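Local coordinates for NanS-p (Escherichia phage vB_EcoP_24B, PDB 6YP6), which probably binds carbohydrate as part of a phage-encoded carbohydrate esterase, at residues S53-A59 / K193-I199; S7-S11 / L208-I212. All coordinates share one frame; numbering follows the deposited sequence. Where two conformers were deposited one is given.

Overall arrangement
Both contacts are antiparallel strand pairings, one in each of the two sheets of this all-beta chain. Interaction 1 joins 53-59 to 193-199 within the seven-stranded sheet; interaction 2 joins 7-11 to 208-212 within the eight-stranded one. Their centres lie about 14 Å apart, and they meet through apolar side chains: L194 CD2 and I212 CG2 are 4.2 Å apart, and V196 CG2 and I212 CD1 are also 4.2 Å apart. L6, next to S7, packs on Y58 and L194, a second link between the sheets. Along the chain, interaction 1 is nested inside the long excursion that interaction 2 closes, strand 207-216 following directly after 193-197.

Interaction 1 (S53-A59 / K193-I199)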
ATOM      1  N   SER A  53       0.549   5.903  15.418  1.00 13.22           N
ATOM      2  CA  SER A  53       0.130   5.623  14.054  0.63 11.94           C
ATOM      3  C   SER A  53      -0.656   4.322  14.005  1.00 11.53           C
ATOM      4  O   SER A  53      -0.391   3.389  14.766  1.00 13.13           O
ATOM      5  CB  SER A  53       1.422   5.520  13.237  0.63 12.62           C
ATOM      6  OG  SER A  53       1.214   5.036  11.944  0.63 12.83           O
ATOM      7  N   TRP A  54      -1.642   4.259  13.119  1.00 11.00           N
ATOM      8  CA  TRP A  54      -2.355   3.006  12.956  1.00 11.21           C
ATOM      9  C   TRP A  54      -1.606   2.100  11.989  1.00 10.26           C
ATOM     10  O   TRP A  54      -0.900   2.553  11.087  1.00  8.72           O
ATOM     11  CB  TRP A  54      -3.802   3.185  12.496  1.00 12.15           C
ATOM     12  CG  TRP A  54      -4.029   3.969  11.257  1.00 11.86           C
ATOM     13  CD1 TRP A  54      -4.414   5.262  11.201  1.00 12.97           C
ATOM     14  CD2 TRP A  54      -3.928   3.516   9.892  1.00 10.08           C
ATOM     15  NE1 TRP A  54      -4.546   5.664   9.905  1.00 12.38           N
ATOM     16  CE2 TRP A  54      -4.259   4.609   9.076  1.00 11.19           C
ATOM     17  CE3 TRP A  54      -3.590   2.295   9.290  1.00  9.00           C
ATOM     18  CZ2 TRP A  54      -4.243   4.533   7.692  1.00 11.32           C
ATOM     19  CZ3 TRP A  54      -3.581   2.217   7.904  1.00  9.13           C
ATOM     20  CH2 TRP A  54      -3.904   3.335   7.120  1.00 10.27           C
ATOM     21  N   VAL A  55      -1.756   0.800  12.214  1.00 10.59           N
ATOM     22  CA  VAL A  55      -1.119  -0.221  11.393  1.00 11.07           C
ATOM     23  C   VAL A  55      -2.091  -1.376  11.210  1.00 10.84           C
ATOM     24  O   VAL A  55      -2.648  -1.888  12.185  1.00 13.32           O
ATOM     25  CB  VAL A  55       0.184  -0.765  12.018  1.00 13.25           C
ATOM     26  CG1 VAL A  55       0.849  -1.758  11.054  1.00 14.64           C
ATOM     27  CG2 VAL A  55       1.144   0.343  12.365  1.00 13.51           C
ATOM     28  N   LEU A  56      -2.266  -1.797   9.969  1.00  8.86           N
ATOM     29  CA  LEU A  56      -2.962  -3.020   9.616  1.00  8.67           C
ATOM     30  C   LEU A  56      -1.932  -3.987   9.063  1.00  8.68           C
ATOM     31  O   LEU A  56      -1.078  -3.588   8.277  1.00 10.35           O
ATOM     32  CB  LEU A  56      -4.000  -2.757   8.527  1.00  9.69           C
ATOM     33  CG  LEU A  56      -4.943  -1.585   8.776  1.00 11.84           C
ATOM     34  CD1 LEU A  56      -5.853  -1.429   7.566  1.00 12.95           C
ATOM     35  CD2 LEU A  56      -5.754  -1.756  10.037  1.00 13.36           C
ATOM     36  N   GLU A  57      -2.004  -5.254   9.460  1.00  8.28           N
ATOM     37  CA  GLU A  57      -1.035  -6.245   9.018  1.00  8.98           C
ATOM     38  C   GLU A  57      -1.727  -7.526   8.586  1.00  7.61           C
ATOM     39  O   GLU A  57      -2.694  -7.970   9.215  1.00  8.42           O
ATOM     40  CB  GLU A  57      -0.016  -6.611  10.126  1.00 11.79           C
ATOM     41  CG  GLU A  57       0.758  -5.428  10.651  1.00 14.35           C
ATOM     42  CD  GLU A  57       1.592  -5.749  11.869  1.00 17.49           C
ATOM     43  OE1 GLU A  57       1.984  -6.915  12.044  1.00 17.91           O
ATOM     44  OE2 GLU A  57       1.877  -4.820  12.651  1.00 19.67           O
ATOM     45  N   TYR A  58      -1.169  -8.161   7.554  1.00  7.71           N
ATOM     46  CA  TYR A  58      -1.597  -9.484   7.140  1.00  7.59           C
ATOM     47  C   TYR A  58      -0.356 -10.334   6.895  1.00  7.80           C
ATOM     48  O   TYR A  58       0.641  -9.861   6.335  1.00  8.16           O
ATOM     49  CB  TYR A  58      -2.456  -9.413   5.863  1.00  7.63           C
ATOM     50  CG  TYR A  58      -3.212 -10.691   5.594  1.00  8.18           C
ATOM     51  CD1 TYR A  58      -2.595 -11.764   4.963  1.00  8.11           C
ATOM     52  CD2 TYR A  58      -4.523 -10.849   6.012  1.00  9.22           C
ATOM     53  CE1 TYR A  58      -3.286 -12.965   4.720  1.00  9.13           C
ATOM     54  CE2 TYR A  58      -5.217 -12.038   5.789  1.00 10.17           C
ATOM     55  CZ  TYR A  58      -4.590 -13.089   5.138  1.00 10.08           C
ATOM     56  OH  TYR A  58      -5.274 -14.265   4.920  1.00 11.18           O
ATOM     57  N   ALA A  59      -0.438 -11.600   7.297  1.00  7.56           N
ATOM     58  CA  ALA A  59       0.618 -12.595   7.076  1.00  7.72           C
ATOM     59  C   ALA A  59       0.635 -12.999   5.605  1.00  7.33           C
ATOM     60  O   ALA A  59      -0.149 -13.841   5.162  1.00  8.52           O
ATOM     61  CB  ALA A  59       0.363 -13.794   7.979  1.00  8.40           C
ATOM     62  N   LYS A 193       5.125  -9.962   6.201  1.00  8.51           N
ATOM     63  CA  LYS A 193       3.808  -9.386   6.415  1.00  8.42           C
ATOM     64  C   LYS A 193       3.658  -8.160   5.531  1.00  7.86           C
ATOM     65  O   LYS A 193       4.620  -7.435   5.286  1.00  8.63           O
ATOM     66  CB  LYS A 193       3.594  -8.979   7.880  1.00  9.78           C
ATOM     67  CG  LYS A 193       3.816 -10.104   8.866  1.00 11.71           C
ATOM     68  CD  LYS A 193       3.369  -9.722  10.259  1.00 13.90           C
ATOM     69  CE  LYS A 193       1.895  -9.966  10.413  1.00 16.71           C
ATOM     70  NZ  LYS A 193       1.365  -9.541  11.736  1.00 18.22           N
ATOM     71  N   LEU A 194       2.436  -7.947   5.045  1.00  6.89           N
ATOM     72  CA  LEU A 194       2.059  -6.675   4.457  1.00  7.13           C
ATOM     73  C   LEU A 194       1.594  -5.763   5.581  1.00  7.31           C
ATOM     74  O   LEU A 194       0.718  -6.128   6.365  1.00  8.70           O
ATOM     75  CB  LEU A 194       0.940  -6.865   3.438  1.00  7.53           C
ATOM     76  CG  LEU A 194       0.422  -5.576   2.801  1.00  8.01           C
ATOM     77  CD1 LEU A 194       1.497  -4.890   1.964  1.00  8.67           C
ATOM     78  CD2 LEU A 194      -0.807  -5.869   1.949  1.00  9.30           C
ATOM     79  N   HIS A 195       2.216  -4.588   5.668  1.00  7.25           N
ATOM     80  CA  HIS A 195       1.918  -3.577   6.671  1.00  7.88           C
ATOM     81  C   HIS A 195       1.364  -2.351   5.968  1.00  8.14           C
ATOM     82  O   HIS A 195       1.983  -1.828   5.040  1.00  9.73           O
ATOM     83  CB  HIS A 195       3.171  -3.141   7.394  1.00  9.08           C
ATOM     84  CG  HIS A 195       3.936  -4.244   7.997  1.00 10.93           C
ATOM     85  ND1 HIS A 195       3.909  -4.528   9.343  1.00 12.78           N
ATOM     86  CD2 HIS A 195       4.771  -5.136   7.426  1.00 11.42           C
ATOM     87  CE1 HIS A 195       4.701  -5.559   9.575  1.00 12.75           C
ATOM     88  NE2 HIS A 195       5.235  -5.946   8.425  1.00 12.55           N
ATOM     89  N   VAL A 196       0.195  -1.912   6.405  1.00  7.53           N
ATOM     90  CA  VAL A 196      -0.432  -0.703   5.893  1.00  7.25           C
ATOM     91  C   VAL A 196      -0.540   0.252   7.074  1.00  7.34           C
ATOM     92  O   VAL A 196      -1.043  -0.128   8.133  1.00  8.44           O
ATOM     93  CB  VAL A 196      -1.816  -1.005   5.298  1.00  8.45           C
ATOM     94  CG1 VAL A 196      -2.357   0.219   4.596  1.00  8.89           C
ATOM     95  CG2 VAL A 196      -1.736  -2.185   4.344  1.00  9.55           C
ATOM     96  N   THR A 197      -0.036   1.473   6.920  1.00  7.00           N
ATOM     97  CA  THR A 197       0.079   2.361   8.074  1.00  6.85           C
ATOM     98  C   THR A 197       0.004   3.812   7.647  1.00  6.52           C
ATOM     99  O   THR A 197       0.387   4.144   6.533  1.00  6.82           O
ATOM    100  CB  THR A 197       1.415   2.090   8.805  1.00  7.46           C
ATOM    101  OG1 THR A 197       1.556   2.979   9.914  1.00  7.90           O
ATOM    102  CG2 THR A 197       2.620   2.274   7.889  1.00  8.61           C
ATOM    103  N   ASP A 198      -0.434   4.684   8.552  1.00  6.76           N
ATOM    104  CA  ASP A 198      -0.330   6.121   8.293  1.00  6.92           C
ATOM    105  C   ASP A 198       1.000   6.724   8.756  1.00  7.14           C
ATOM    106  O   ASP A 198       1.137   7.947   8.716  1.00  8.17           O
ATOM    107  CB  ASP A 198      -1.533   6.916   8.816  1.00  7.58           C
ATOM    108  CG  ASP A 198      -1.550   7.077  10.321  1.00  8.11           C
ATOM    109  OD1 ASP A 198      -1.022   6.197  11.020  1.00  9.22           O
ATOM    110  OD2 ASP A 198      -2.103   8.111  10.797  1.00  8.76           O
ATOM    111  N   ILE A 199       1.978   5.886   9.125  1.00  7.21           N
ATOM    112  CA  ILE A 199       3.395   6.242   9.175  1.00  8.54           C
ATOM    113  C   ILE A 199       3.790   6.984  10.447  1.00  8.73           C
ATOM    114  O   ILE A 199       4.718   6.579  11.158  1.00 10.78           O
ATOM    115  CB  ILE A 199       3.829   7.052   7.928  1.00  9.81           C
ATOM    116  CG1 ILE A 199       3.481   6.326   6.619  1.00 10.43           C
ATOM    117  CG2 ILE A 199       5.324   7.357   7.993  1.00 11.54           C
ATOM    118  CD1 ILE A 199       3.616   7.212   5.382  1.00 11.64           C
TER
HETATM  119  O   HOH W   1       3.884  -3.031  11.632  1.00 36.06           O
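D198 OD1 is gripped by two donors of the other segment, S53 OG at 2.7 Å and W54 N at 2.9 Å. They come from opposite faces of the carboxylate plane, S53 OG on the anti side and W54 N on the syn side, each well out of it. OD2 is bound elsewhere, by K47 and T204, so both oxygens are engaged. With CG between its backbone N and carbonyl carbon (chi1 55°), W54 turns its indole back over D198: the carboxylate lies almost parallel to the ring, planes 13° apart, with D198 CG 3.3 Å from W54 NE1. T197 OG1 donates to W54 O at 2.8 Å and accepts from I199 N, an ST turn where the chain leaves the strand. Beyond this cluster of polar bonds, 55-59 and 193-197 run antiparallel as neighbours inside the seven-stranded sheet, 23-25 flanking the first and 88-95 the second. L56 and V196 form a hydrogen-bonded pair, Y58 and L194 the next. W54 CZ3 reaches V196 CG1 at 4.1 Å on the side of the sheet where L56 and V196 pack. On the other face, K193, bent at chi3, curls its amine back to E57 OE1, a salt bridge of 2.7 Å met on the anti side of the carboxylate. E57 CG passes 3.5 Å from H195 ND1, carboxylate and imidazole planes turned 47° apart, and a water joins E57 OE2 to that nitrogen. H195 NE2 bonds to A190 O, so both ring nitrogens have partners.

Interaction 2 (S7-S11 / L208-I212); sequences SYLAS and LIDSI
Y8 and I212 stand on the same side of their paired strands, CB to CB 4.5 Å. With CG anti to the backbone N (chi1 171°), the phenol of Y8 extends past the corner in the 208-212 segment, and its CD2 meets I209 CG2 at 4.3 Å. I209 points its CB toward 7-11, but the end of its side chain leads off among V43, L45, C75 and F77. The Y8 hydroxyl bonds to G15 O, while V43 and L17 pack against the same side chain. L9 and S211 occupy the other side of the pairing as a non-hydrogen-bonded pair, and S211 CB comes to 3.4 Å from Y8 O. Two backbone bonds close the Y8-I212 pair, Y8 N to I212 O at 2.8 Å and I212 N to Y8 O at 3.0 Å. Here strand 3-9 pairs with 207-216 in the eight-stranded sheet. Strand 207-216 is broken at D210 by a classic beta bulge, in which D210 and S211 both face R76 of strand 71-79. The chain turns a corner there, and on one side the partner changes, from V43 of strand 41-46 at I209 to 7-9 at S211 and I212, while strand 71-79 accompanies both halves through K78 and R76. D210 O is turned to A10 N, 3.0 Å away; the N-H...O bond is nearly straight, with the donor tilted 22° from the carbonyl plane, and A10 CB rests 3.7 Å from the same oxygen. A water bonded to S11 OG also reaches D210 O weakly. The D210 carboxylate bonds to T38 and forms a salt bridge with R76.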
ATOM      1  N   SER A   7      -6.622 -10.586   1.171  1.00  7.70           N
ATOM      2  CA  SER A   7      -7.566  -9.532   0.849  1.00  8.57           C
ATOM      3  C   SER A   7      -8.243  -8.989   2.096  1.00  7.85           C
ATOM      4  O   SER A   7      -8.413  -9.687   3.096  1.00  8.06           O
ATOM      5  CB  SER A   7      -8.610 -10.000  -0.167  1.00 11.01           C
ATOM      6  OG  SER A   7      -9.430 -10.983   0.400  1.00 13.23           O
ATOM      7  N   TYR A   8      -8.610  -7.715   2.003  1.00  8.44           N
ATOM      8  CA  TYR A   8      -9.570  -7.060   2.871  1.00  8.81           C
ATOM      9  C   TYR A   8     -10.628  -6.431   1.967  1.00  8.94           C
ATOM     10  O   TYR A   8     -10.280  -5.709   1.029  1.00  9.58           O
ATOM     11  CB  TYR A   8      -8.959  -5.941   3.728  1.00  8.82           C
ATOM     12  CG  TYR A   8     -10.060  -5.180   4.436  1.00  8.45           C
ATOM     13  CD1 TYR A   8     -10.712  -5.733   5.529  1.00  9.19           C
ATOM     14  CD2 TYR A   8     -10.498  -3.947   3.978  1.00  8.99           C
ATOM     15  CE1 TYR A   8     -11.747  -5.086   6.153  1.00  9.29           C
ATOM     16  CE2 TYR A   8     -11.534  -3.288   4.596  1.00  9.14           C
ATOM     17  CZ  TYR A   8     -12.158  -3.856   5.683  1.00  9.04           C
ATOM     18  OH  TYR A   8     -13.194  -3.162   6.271  1.00  9.93           O
ATOM     19  N   LEU A   9     -11.907  -6.664   2.277  1.00  9.00           N
ATOM     20  CA  LEU A   9     -13.027  -6.024   1.590  1.00  9.52           C
ATOM     21  C   LEU A   9     -13.950  -5.430   2.646  1.00  9.34           C
ATOM     22  O   LEU A   9     -14.412  -6.141   3.546  1.00  9.53           O
ATOM     23  CB  LEU A   9     -13.809  -7.024   0.731  1.00 10.81           C
ATOM     24  CG  LEU A   9     -13.235  -7.370  -0.639  1.00 12.97           C
ATOM     25  CD1 LEU A   9     -12.004  -8.245  -0.515  1.00 14.78           C
ATOM     26  CD2 LEU A   9     -14.302  -8.024  -1.521  1.00 14.14           C
ATOM     27  N   ALA A  10     -14.267  -4.143   2.527  1.00  9.44           N
ATOM     28  CA  ALA A  10     -15.178  -3.538   3.493  1.00  9.97           C
ATOM     29  C   ALA A  10     -16.589  -4.100   3.392  1.00 10.97           C
ATOM     30  O   ALA A  10     -17.360  -3.965   4.348  1.00 12.04           O
ATOM     31  CB  ALA A  10     -15.190  -2.018   3.338  1.00  9.81           C
ATOM     32  N   SER A  11     -16.935  -4.727   2.269  1.00 11.31           N
ATOM     33  CA  SER A  11     -18.253  -5.297   2.039  1.00 12.98           C
ATOM     34  C   SER A  11     -18.360  -6.752   2.479  1.00 13.42           C
ATOM     35  O   SER A  11     -19.451  -7.323   2.402  1.00 15.18           O
ATOM     36  CB  SER A  11     -18.595  -5.216   0.546  1.00 14.79           C
ATOM     37  OG  SER A  11     -17.625  -5.914  -0.219  1.00 16.40           O
ATOM     38  N   LEU A 208     -10.567   6.391   3.719  1.00  7.70           N
ATOM     39  CA  LEU A 208     -11.551   5.332   3.571  1.00  8.20           C
ATOM     40  C   LEU A 208     -10.958   4.266   2.661  1.00  7.86           C
ATOM     41  O   LEU A 208     -10.467   4.572   1.569  1.00  8.92           O
ATOM     42  CB  LEU A 208     -12.850   5.856   2.964  1.00  9.28           C
ATOM     43  CG  LEU A 208     -13.867   6.430   3.948  1.00 12.85           C
ATOM     44  CD1 LEU A 208     -13.318   7.607   4.689  1.00 14.34           C
ATOM     45  CD2 LEU A 208     -15.136   6.796   3.199  1.00 13.67           C
ATOM     46  N   ILE A 209     -11.006   3.021   3.106  1.00  7.68           N
ATOM     47  CA  ILE A 209     -10.514   1.888   2.334  1.00  7.90           C
ATOM     48  C   ILE A 209     -11.700   1.049   1.887  1.00  8.14           C
ATOM     49  O   ILE A 209     -12.520   0.628   2.710  1.00  8.98           O
ATOM     50  CB  ILE A 209      -9.532   1.036   3.161  1.00  9.48           C
ATOM     51  CG1 ILE A 209      -8.362   1.859   3.667  1.00 11.25           C
ATOM     52  CG2 ILE A 209      -9.094  -0.190   2.357  1.00  9.49           C
ATOM     53  CD1 ILE A 209      -7.493   2.362   2.615  1.00 12.95           C
ATOM     54  N   ASP A 210     -11.784   0.797   0.588  1.00  7.69           N
ATOM     55  CA  ASP A 210     -12.764  -0.118   0.013  1.00  8.44           C
ATOM     56  C   ASP A 210     -12.230  -1.548   0.038  1.00  8.33           C
ATOM     57  O   ASP A 210     -12.924  -2.472   0.471  1.00  9.14           O
ATOM     58  CB  ASP A 210     -13.038   0.325  -1.432  1.00  9.12           C
ATOM     59  CG  ASP A 210     -14.299  -0.262  -2.009  1.00 11.03           C
ATOM     60  OD1 ASP A 210     -15.299  -0.374  -1.271  1.00 11.95           O
ATOM     61  OD2 ASP A 210     -14.330  -0.528  -3.234  1.00 11.36           O
ATOM     62  N   SER A 211     -10.994  -1.722  -0.426  1.00  8.08           N
ATOM     63  CA  SER A 211     -10.371  -3.029  -0.488  1.00  8.23           C
ATOM     64  C   SER A 211      -8.858  -2.872  -0.537  1.00  7.75           C
ATOM     65  O   SER A 211      -8.327  -1.837  -0.960  1.00  7.89           O
ATOM     66  CB  SER A 211     -10.845  -3.789  -1.727  1.00 10.00           C
ATOM     67  OG  SER A 211     -10.468  -3.101  -2.906  1.00 11.60           O
ATOM     68  N   ILE A 212      -8.179  -3.934  -0.095  1.00  7.81           N
ATOM     69  CA  ILE A 212      -6.740  -4.138  -0.251  1.00  7.94           C
ATOM     70  C   ILE A 212      -6.580  -5.593  -0.658  1.00  8.39           C
ATOM     71  O   ILE A 212      -7.217  -6.462  -0.060  1.00  9.27           O
ATOM     72  CB  ILE A 212      -5.979  -3.928   1.074  1.00  8.57           C
ATOM     73  CG1 ILE A 212      -6.194  -2.526   1.632  1.00  9.95           C
ATOM     74  CG2 ILE A 212      -4.482  -4.211   0.896  1.00  9.17           C
ATOM     75  CD1 ILE A 212      -5.783  -2.382   3.075  1.00 11.22           C
TER
HETATM   76  O   HOH W   2     -15.264  -4.449  -0.838  1.00 18.89           O